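Local coordinates for CMP-sialic acid transporter 1 (Zea mays, PDB 6I1R), which probably carries CMP-sialic acid from the cytoplasm into the Golgi as a membrane antiporter of nucleotide sugars and CMP, at residues L74-V88 against S169-L183. The protein carries 5 engineered substitutions. Numbering follows the deposited sequence.
Sequences LYVVPSVIYLIHNNV and SACLSALAGVYTEYL. With C5P (cytidine-5'-monophosphate), chain D.
Ala-176 CB lies over one face of the Tyr-82 ring, 3.8 Å from its centroid, in a CH-pi contact offset toward the rim. Over the opposite face lies one phosphate oxygen of CMP, O1P, 3.2 Å above the plane near its centre, so the phenol is sandwiched between ligand and helix 160-186. With an alanine in place of Tyr-82, Ala-176 CB is likely to lose its CH-pi partner, and a gap would probably open between helix 160-186 and the nucleotide. Two more tyrosine rings are met by methyl groups in the same way. Val-77 CG1 sits over one face of Tyr-179, 4.0 Å from the ring centroid, while Tyr-182 CD2 packs on the other. At the third ring, Leu-183 CD1 lies over Tyr-75, 4.2 Å from its centroid.

Aliphatic packing fills in between. Leu-172 is a knob in the hole formed by Ile-81, Ile-84, His-85 and Val-88; its CD1 touches Val-88 CG2 at 3.8 Å. Ile-81 splits its contacts between two branches: CG2, anti to the backbone N, meets Ala-176 CB at 3.7 Å, and CD1 crosses to Leu-175 CG. Pro-78 CG touches Leu-183 CD1.

Polar groups are few. With CG anti to the backbone N (chi1 -176°), His-85 reaches the neighbouring helix, its NE2 3.1 Å from Ser-169 OG. Thr-180 OG1, beside Pro-78, turns back to its own helix and donates to Ala-176 O from above the carbonyl plane, on the face opposite Thr-180 N.

The result is a nearly antiparallel transmembrane helix pair, in which the axes of 76-88 and 169-183 come within 9.0 Å and run at 167°, within the all-helical nucleotide-sugar transporter fold. Helix 76-92 presents Ser-79, Tyr-82, Leu-83 and Asn-86 to CMP, and helix 160-186 backs this wall of the nucleotide pocket.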
loop_
_atom_site.group_PDB
_atom_site.type_symbol
_atom_site.label_atom_id
_atom_site.label_comp_id
_atom_site.label_asym_id
_atom_site.label_seq_id
_atom_site.Cartn_x
_atom_site.Cartn_y
_atom_site.Cartn_z
ATOM N N LEU B 74 11.740 26.254 -21.056
ATOM C CA LEU B 74 12.382 24.948 -21.270
ATOM C C LEU B 74 12.370 24.108 -19.984
ATOM O O LEU B 74 12.537 22.890 -20.051
ATOM C CB LEU B 74 13.815 25.155 -21.774
ATOM C CG LEU B 74 14.006 25.027 -23.284
ATOM C CD1 LEU B 74 13.169 26.053 -24.032
ATOM C CD2 LEU B 74 15.475 25.162 -23.654
ATOM N N TYR B 75 12.161 24.732 -18.825
ATOM C CA TYR B 75 12.149 23.997 -17.553
ATOM C C TYR B 75 10.833 23.223 -17.382
ATOM O O TYR B 75 10.682 22.486 -16.403
ATOM C CB TYR B 75 12.404 24.953 -16.383
ATOM C CG TYR B 75 13.822 25.462 -16.305
ATOM C CD1 TYR B 75 14.220 26.584 -17.014
ATOM C CD2 TYR B 75 14.772 24.816 -15.531
ATOM C CE1 TYR B 75 15.521 27.056 -16.951
ATOM C CE2 TYR B 75 16.077 25.274 -15.457
ATOM C CZ TYR B 75 16.455 26.399 -16.170
ATOM O OH TYR B 75 17.738 26.859 -16.107
ATOM N N VAL B 76 9.897 23.367 -18.320
ATOM C CA VAL B 76 8.641 22.607 -18.284
ATOM C C VAL B 76 8.946 21.140 -18.620
ATOM O O VAL B 76 8.375 20.228 -18.020
ATOM C CB VAL B 76 7.586 23.183 -19.254
ATOM C CG1 VAL B 76 6.268 22.426 -19.168
ATOM C CG2 VAL B 76 7.342 24.671 -19.044
ATOM N N VAL B 77 9.870 20.933 -19.558
ATOM C CA VAL B 77 10.041 19.641 -20.237
ATOM C C VAL B 77 10.226 18.521 -19.203
ATOM O O VAL B 77 9.479 17.544 -19.233
ATOM C CB VAL B 77 11.194 19.688 -21.262
ATOM C CG1 VAL B 77 11.538 18.308 -21.807
ATOM C CG2 VAL B 77 10.887 20.647 -22.404
ATOM N N PRO B 78 11.197 18.654 -18.277
ATOM C CA PRO B 78 11.395 17.580 -17.289
ATOM C C PRO B 78 10.084 17.148 -16.612
ATOM O O PRO B 78 9.851 15.952 -16.431
ATOM C CB PRO B 78 12.356 18.167 -16.248
ATOM C CG PRO B 78 13.137 19.187 -17.025
ATOM C CD PRO B 78 12.124 19.760 -17.994
ATOM N N SER B 79 9.242 18.118 -16.265
ATOM C CA SER B 79 7.966 17.841 -15.599
ATOM C C SER B 79 7.021 17.082 -16.540
ATOM O O SER B 79 6.284 16.203 -16.091
ATOM C CB SER B 79 7.329 19.110 -15.087
ATOM O OG SER B 79 8.042 19.621 -13.970
ATOM N N VAL B 80 7.039 17.423 -17.829
ATOM C CA VAL B 80 6.212 16.727 -18.824
ATOM C C VAL B 80 6.697 15.278 -18.953
ATOM O O VAL B 80 5.882 14.360 -19.034
ATOM C CB VAL B 80 6.221 17.445 -20.189
ATOM C CG1 VAL B 80 5.708 16.552 -21.311
ATOM C CG2 VAL B 80 5.431 18.744 -20.143
ATOM N N ILE B 81 8.013 15.083 -18.980
ATOM C CA ILE B 81 8.584 13.739 -19.083
ATOM C C ILE B 81 8.173 12.939 -17.841
ATOM O O ILE B 81 7.671 11.822 -17.954
ATOM C CB ILE B 81 10.119 13.777 -19.249
ATOM C CG1 ILE B 81 10.552 14.530 -20.512
ATOM C CG2 ILE B 81 10.693 12.368 -19.222
ATOM C CD1 ILE B 81 12.008 14.942 -20.512
ATOM N N TYR B 82 8.381 13.530 -16.666
ATOM C CA TYR B 82 8.119 12.849 -15.396
ATOM C C TYR B 82 6.630 12.500 -15.268
ATOM O O TYR B 82 6.291 11.470 -14.686
ATOM C CB TYR B 82 8.592 13.697 -14.210
ATOM C CG TYR B 82 10.062 13.586 -13.889
ATOM C CD1 TYR B 82 10.659 12.351 -13.689
ATOM C CD2 TYR B 82 10.856 14.715 -13.754
ATOM C CE1 TYR B 82 12.007 12.237 -13.389
ATOM C CE2 TYR B 82 12.206 14.619 -13.453
ATOM C CZ TYR B 82 12.784 13.375 -13.267
ATOM O OH TYR B 82 14.111 13.268 -12.967
ATOM N N LEU B 83 5.754 13.353 -15.800
ATOM C CA LEU B 83 4.308 13.087 -15.812
ATOM C C LEU B 83 4.027 11.836 -16.651
ATOM O O LEU B 83 3.327 10.921 -16.210
ATOM C CB LEU B 83 3.580 14.307 -16.389
ATOM C CG LEU B 83 2.060 14.190 -16.502
ATOM C CD1 LEU B 83 1.397 14.397 -15.148
ATOM C CD2 LEU B 83 1.514 15.183 -17.517
ATOM N N ILE B 84 4.578 11.820 -17.861
ATOM C CA ILE B 84 4.396 10.707 -18.795
ATOM C C ILE B 84 5.002 9.443 -18.172
ATOM O O ILE B 84 4.405 8.368 -18.216
ATOM C CB ILE B 84 5.015 11.043 -20.170
ATOM C CG1 ILE B 84 4.298 12.218 -20.842
ATOM C CG2 ILE B 84 5.039 9.818 -21.073
ATOM C CD1 ILE B 84 5.138 12.949 -21.865
ATOM N N HIS B 85 6.179 9.602 -17.573
ATOM C CA HIS B 85 6.875 8.515 -16.891
ATOM C C HIS B 85 5.967 7.869 -15.837
ATOM O O HIS B 85 5.864 6.651 -15.787
ATOM C CB HIS B 85 8.179 9.031 -16.270
ATOM C CG HIS B 85 9.000 7.964 -15.630
ATOM N ND1 HIS B 85 9.031 7.775 -14.267
ATOM C CD2 HIS B 85 9.828 7.038 -16.161
ATOM C CE1 HIS B 85 9.847 6.777 -13.986
ATOM N NE2 HIS B 85 10.332 6.298 -15.127
ATOM N N ASN B 86 5.303 8.681 -15.017
ATOM C CA ASN B 86 4.480 8.161 -13.917
ATOM C C ASN B 86 3.304 7.342 -14.468
ATOM O O ASN B 86 2.897 6.355 -13.851
ATOM C CB ASN B 86 3.989 9.275 -12.989
ATOM C CG ASN B 86 3.555 8.757 -11.633
ATOM O OD1 ASN B 86 2.368 8.738 -11.320
ATOM N ND2 ASN B 86 4.511 8.319 -10.828
ATOM N N ASN B 87 2.763 7.750 -15.616
ATOM C CA ASN B 87 1.689 7.007 -16.282
ATOM C C ASN B 87 2.226 5.654 -16.763
ATOM O O ASN B 87 1.562 4.624 -16.626
ATOM C CB ASN B 87 1.104 7.773 -17.472
ATOM C CG ASN B 87 0.669 9.182 -17.128
ATOM O OD1 ASN B 87 0.225 9.446 -16.012
ATOM N ND2 ASN B 87 0.795 10.091 -18.081
ATOM N N VAL B 88 3.427 5.678 -17.338
ATOM C CA VAL B 88 4.065 4.471 -17.860
ATOM C C VAL B 88 4.353 3.524 -16.688
ATOM O O VAL B 88 4.038 2.336 -16.759
ATOM C CB VAL B 88 5.337 4.809 -18.666
ATOM C CG1 VAL B 88 6.159 3.571 -18.995
ATOM C CG2 VAL B 88 5.006 5.571 -19.941
ATOM N N SER B 169 9.863 3.053 -19.993
ATOM C CA SER B 169 9.983 3.732 -18.702
ATOM C C SER B 169 11.425 4.206 -18.476
ATOM O O SER B 169 11.647 5.352 -18.092
ATOM C CB SER B 169 9.528 2.839 -17.576
ATOM O OG SER B 169 9.673 3.491 -16.322
ATOM N N ALA B 170 12.390 3.322 -18.721
ATOM C CA ALA B 170 13.803 3.607 -18.452
ATOM C C ALA B 170 14.319 4.719 -19.375
ATOM O O ALA B 170 15.127 5.549 -18.955
ATOM C CB ALA B 170 14.616 2.345 -18.609
ATOM N N CYS B 171 13.858 4.724 -20.626
ATOM C CA CYS B 171 14.266 5.734 -21.607
ATOM C C CYS B 171 13.773 7.124 -21.183
ATOM O O CYS B 171 14.501 8.109 -21.311
ATOM C CB CYS B 171 13.728 5.400 -22.994
ATOM S SG CYS B 171 14.256 3.776 -23.599
ATOM N N LEU B 172 12.540 7.192 -20.686
ATOM C CA LEU B 172 11.960 8.452 -20.212
ATOM C C LEU B 172 12.689 8.909 -18.942
ATOM O O LEU B 172 13.089 10.071 -18.834
ATOM C CB LEU B 172 10.464 8.253 -19.948
ATOM C CG LEU B 172 9.603 8.015 -21.189
ATOM C CD1 LEU B 172 8.253 7.431 -20.809
ATOM C CD2 LEU B 172 9.427 9.301 -21.983
ATOM N N SER B 173 12.853 7.992 -17.991
ATOM C CA SER B 173 13.592 8.274 -16.759
ATOM C C SER B 173 14.935 8.929 -17.097
ATOM O O SER B 173 15.265 9.998 -16.582
ATOM C CB SER B 173 13.790 7.021 -15.945
ATOM O OG SER B 173 14.647 7.267 -14.838
ATOM N N ALA B 174 15.688 8.272 -17.975
ATOM C CA ALA B 174 16.991 8.765 -18.418
ATOM C C ALA B 174 16.837 10.132 -19.097
ATOM O O ALA B 174 17.569 11.068 -18.779
ATOM C CB ALA B 174 17.627 7.763 -19.350
ATOM N N LEU B 175 15.883 10.233 -20.019
ATOM C CA LEU B 175 15.674 11.465 -20.788
ATOM C C LEU B 175 15.459 12.647 -19.834
ATOM O O LEU B 175 16.018 13.724 -20.049
ATOM C CB LEU B 175 14.475 11.281 -21.725
ATOM C CG LEU B 175 14.106 12.491 -22.582
ATOM C CD1 LEU B 175 15.265 12.903 -23.477
ATOM C CD2 LEU B 175 12.866 12.206 -23.414
ATOM N N ALA B 176 14.665 12.433 -18.785
ATOM C CA ALA B 176 14.366 13.481 -17.804
ATOM C C ALA B 176 15.667 13.997 -17.179
ATOM O O ALA B 176 15.946 15.199 -17.207
ATOM C CB ALA B 176 13.429 12.949 -16.746
ATOM N N GLY B 177 16.447 13.075 -16.623
ATOM C CA GLY B 177 17.715 13.410 -15.987
ATOM C C GLY B 177 18.685 14.065 -16.955
ATOM O O GLY B 177 19.306 15.075 -16.629
ATOM N N VAL B 178 18.816 13.494 -18.150
ATOM C CA VAL B 178 19.771 14.012 -19.136
ATOM C C VAL B 178 19.316 15.404 -19.594
ATOM O O VAL B 178 20.157 16.285 -19.777
ATOM C CB VAL B 178 19.974 13.039 -20.318
ATOM C CG1 VAL B 178 20.181 13.755 -21.646
ATOM C CG2 VAL B 178 21.127 12.081 -20.050
ATOM N N TYR B 179 18.013 15.615 -19.767
ATOM C CA TYR B 179 17.549 16.929 -20.206
ATOM C C TYR B 179 17.785 17.967 -19.102
ATOM O O TYR B 179 18.108 19.115 -19.400
ATOM C CB TYR B 179 16.077 16.922 -20.620
ATOM C CG TYR B 179 15.685 18.165 -21.379
ATOM C CD1 TYR B 179 16.036 18.318 -22.710
ATOM C CD2 TYR B 179 15.014 19.208 -20.762
ATOM C CE1 TYR B 179 15.705 19.461 -23.420
ATOM C CE2 TYR B 179 14.677 20.359 -21.455
ATOM C CZ TYR B 179 15.023 20.486 -22.789
ATOM O OH TYR B 179 14.698 21.613 -23.487
ATOM N N THR B 180 17.623 17.565 -17.843
ATOM C CA THR B 180 17.874 18.463 -16.714
ATOM C C THR B 180 19.326 18.956 -16.773
ATOM O O THR B 180 19.575 20.161 -16.729
ATOM C CB THR B 180 17.538 17.782 -15.380
ATOM O OG1 THR B 180 16.161 17.401 -15.419
ATOM C CG2 THR B 180 17.784 18.669 -14.179
ATOM N N GLU B 181 20.269 18.023 -16.895
ATOM C CA GLU B 181 21.694 18.361 -17.003
ATOM C C GLU B 181 21.898 19.380 -18.129
ATOM O O GLU B 181 22.624 20.365 -17.962
ATOM C CB GLU B 181 22.537 17.110 -17.260
ATOM C CG GLU B 181 24.020 17.401 -17.417
ATOM C CD GLU B 181 24.945 16.221 -17.173
ATOM O OE1 GLU B 181 24.438 15.100 -16.969
ATOM O OE2 GLU B 181 26.174 16.425 -17.195
ATOM N N TYR B 182 21.259 19.128 -19.271
ATOM C CA TYR B 182 21.315 20.054 -20.398
ATOM C C TYR B 182 20.930 21.458 -19.912
ATOM O O TYR B 182 21.681 22.407 -20.129
ATOM C CB TYR B 182 20.429 19.563 -21.548
ATOM C CG TYR B 182 20.038 20.621 -22.550
ATOM C CD1 TYR B 182 20.975 21.173 -23.409
ATOM C CD2 TYR B 182 18.731 21.067 -22.647
ATOM C CE1 TYR B 182 20.625 22.144 -24.335
ATOM C CE2 TYR B 182 18.363 22.036 -23.567
ATOM C CZ TYR B 182 19.314 22.578 -24.413
ATOM O OH TYR B 182 18.963 23.534 -25.321
ATOM N N LEU B 183 19.795 21.570 -19.224
ATOM C CA LEU B 183 19.278 22.874 -18.786
ATOM C C LEU B 183 20.281 23.566 -17.852
ATOM O O LEU B 183 20.562 24.751 -18.031
ATOM C CB LEU B 183 17.921 22.695 -18.093
ATOM C CG LEU B 183 16.747 22.316 -18.997
ATOM C CD1 LEU B 183 15.454 22.244 -18.198
ATOM C CD2 LEU B 183 16.598 23.291 -20.155
HETATM O O3P C5P D . 10.923 15.846 -8.534
HETATM P P C5P D . 10.093 14.943 -9.413
HETATM O O1P C5P D . 10.887 14.178 -10.445
HETATM O O2P C5P D . 9.074 14.112 -8.670
HETATM O "O5'" C5P D . 9.203 15.962 -10.287
HETATM C "C5'" C5P D . 7.782 15.979 -10.156
HETATM C "C4'" C5P D . 7.146 15.642 -11.498
HETATM O "O4'" C5P D . 6.921 14.232 -11.584
HETATM C "C3'" C5P D . 5.805 16.342 -11.666
HETATM O "O3'" C5P D . 5.874 17.263 -12.762
HETATM C "C2'" C5P D . 4.777 15.240 -11.885
HETATM O "O2'" C5P D . 4.100 15.355 -13.144
HETATM C "C1'" C5P D . 5.545 13.928 -11.835
HETATM N N1 C5P D . 5.015 13.086 -10.760
HETATM C C2 C5P D . 3.734 12.510 -10.884
HETATM N N3 C5P D . 3.238 11.733 -9.898
HETATM C C4 C5P D . 3.965 11.500 -8.783
HETATM C C5 C5P D . 5.229 12.061 -8.647
HETATM C C6 C5P D . 5.742 12.862 -9.661
HETATM O O2 C5P D . 3.054 12.720 -11.913
HETATM N N4 C5P D . 3.461 10.719 -7.797
#